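PDB 4WVA: mannosylglycerate hydrolase MGH1-like glycoside hydrolase domain-containing protein from Thermus thermophilus HB8, which hydrolyses mannosylglycerate, a solute made by thermophiles under osmotic stress, to mannose and glycerate, and probably glucosylglycerate as well. Local coordinates for residues Asp381-Ala384 with Leu385-Arg388. Numbering follows the deposited sequence.
Sequences DALA and LMER
M386 and L383 meet one helical turn apart near the C-terminal end of helix 372-389, and the methionine illustrates how a flexible thioether chain can be folded back along its own helix. From CB, which lies 3.7 Å from A382 O, the side chain heads back toward the preceding turn: CG sits anti to the carbonyl carbon (chi1 -65°) and rests 3.4 Å from A382 O. The next torsion is extended, carrying SD outward, and the bend at chi3 (-79°) then returns CE to the helix. There the methyl lies 3.6 Å from A382 O and 3.8 Å from CD2 of L383, the two side chains crossing obliquely in a purely apolar touch.

The carbonyl beneath this chain is already engaged, since M386 N donates to A382 O over 3.2 Å in the i to i+4 pattern that also joins L385 to D381, E387 to L383 and R388 to A384. On the outer flank E387 follows the same logic with a polar tip: its CG approaches L383 O at 3.3 Å, and OE1 comes 3.7 Å from CA of A384.

The buried flank packs this helix within the (alpha/alpha)6-barrel enzyme. M386 reaches S411 and A415 of helix 409-418, I356 of helix 356-368 and Y395, its side chain about 10 Å from that of E393, the probable proton acceptor, while L385 leans on Y332 and V354. D381 turns its carboxylate to salt bridges with R377 and R331, and OD2 also accepts from the backbone N of L333.

Chemically, the helix divides its labour: backbone bonds engage the carbonyl oxygens of D381 to A384, aliphatic and thioether groups lie over them and pack against neighbouring helices, loops and strand 394-395, and the buried aspartate is held by two arginines that would probably stabilise its negative charge.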
loop_
_atom_site.group_PDB
_atom_site.type_symbol
_atom_site.label_atom_id
_atom_site.label_comp_id
_atom_site.label_asym_id
_atom_site.label_seq_id
_atom_site.Cartn_x
_atom_site.Cartn_y
_atom_site.Cartn_z
ATOM N N ASP A 381 2.554 -15.156 -27.270
ATOM C CA ASP A 381 3.334 -16.385 -27.183
ATOM C C ASP A 381 2.463 -17.586 -26.792
ATOM O O ASP A 381 2.561 -18.657 -27.393
ATOM C CB ASP A 381 4.507 -16.221 -26.220
ATOM C CG ASP A 381 5.647 -15.418 -26.828
ATOM O OD1 ASP A 381 5.551 -15.030 -28.027
ATOM O OD2 ASP A 381 6.634 -15.148 -26.107
ATOM N N ALA A 382 1.617 -17.420 -25.780
ATOM C CA ALA A 382 0.706 -18.503 -25.384
ATOM C C ALA A 382 -0.169 -18.975 -26.547
ATOM O O ALA A 382 -0.286 -20.178 -26.800
ATOM C CB ALA A 382 -0.161 -18.071 -24.220
ATOM N N LEU A 383 -0.759 -18.028 -27.265
ATOM C CA LEU A 383 -1.657 -18.370 -28.373
ATOM C C LEU A 383 -0.909 -18.997 -29.560
ATOM O O LEU A 383 -1.389 -19.964 -30.150
ATOM C CB LEU A 383 -2.493 -17.167 -28.800
ATOM C CG LEU A 383 -3.430 -16.610 -27.725
ATOM C CD1 LEU A 383 -4.287 -15.522 -28.317
ATOM C CD2 LEU A 383 -4.326 -17.670 -27.096
ATOM N N ALA A 384 0.282 -18.480 -29.864
ATOM C CA ALA A 384 1.141 -19.050 -30.916
ATOM C C ALA A 384 1.503 -20.509 -30.618
ATOM O O ALA A 384 1.447 -21.384 -31.499
ATOM C CB ALA A 384 2.399 -18.216 -31.087
ATOM N N LEU A 385 1.864 -20.775 -29.370
ATOM C CA LEU A 385 2.220 -22.135 -28.954
ATOM C C LEU A 385 1.047 -23.101 -29.171
ATOM O O LEU A 385 1.213 -24.218 -29.694
ATOM C CB LEU A 385 2.633 -22.115 -27.486
ATOM C CG LEU A 385 4.008 -21.499 -27.195
ATOM C CD1 LEU A 385 4.210 -21.318 -25.690
ATOM C CD2 LEU A 385 5.108 -22.374 -27.771
ATOM N N MET A 386 -0.147 -22.669 -28.771
ATOM C CA MET A 386 -1.340 -23.516 -28.883
ATOM C C MET A 386 -1.789 -23.668 -30.336
ATOM O O MET A 386 -2.239 -24.748 -30.727
ATOM C CB MET A 386 -2.450 -22.970 -27.992
ATOM C CG MET A 386 -2.062 -23.062 -26.523
ATOM S SD MET A 386 -3.380 -22.728 -25.357
ATOM C CE MET A 386 -3.447 -20.943 -25.371
ATOM N N GLU A 387 -1.636 -22.615 -31.136
ATOM C CA GLU A 387 -1.958 -22.709 -32.568
ATOM C C GLU A 387 -1.086 -23.738 -33.275
ATOM O O GLU A 387 -1.568 -24.491 -34.110
ATOM C CB GLU A 387 -1.737 -21.380 -33.254
ATOM C CG GLU A 387 -2.838 -20.387 -33.042
ATOM C CD GLU A 387 -2.375 -18.987 -33.372
ATOM O OE1 GLU A 387 -1.213 -18.791 -33.822
ATOM O OE2 GLU A 387 -3.159 -18.070 -33.163
ATOM N N ARG A 388 0.202 -23.757 -32.965
ATOM C CA ARG A 388 1.144 -24.614 -33.683
ATOM C C ARG A 388 1.203 -26.034 -33.137
ATOM O O ARG A 388 1.374 -26.974 -33.905
ATOM C CB ARG A 388 2.553 -24.027 -33.678
ATOM C CG ARG A 388 3.513 -24.776 -34.603
ATOM C CD ARG A 388 4.905 -24.157 -34.626
ATOM N NE ARG A 388 4.924 -22.787 -35.153
ATOM C CZ ARG A 388 4.854 -22.454 -36.448
ATOM N NH1 ARG A 388 4.728 -23.382 -37.396
ATOM N NH2 ARG A 388 4.894 -21.172 -36.801
#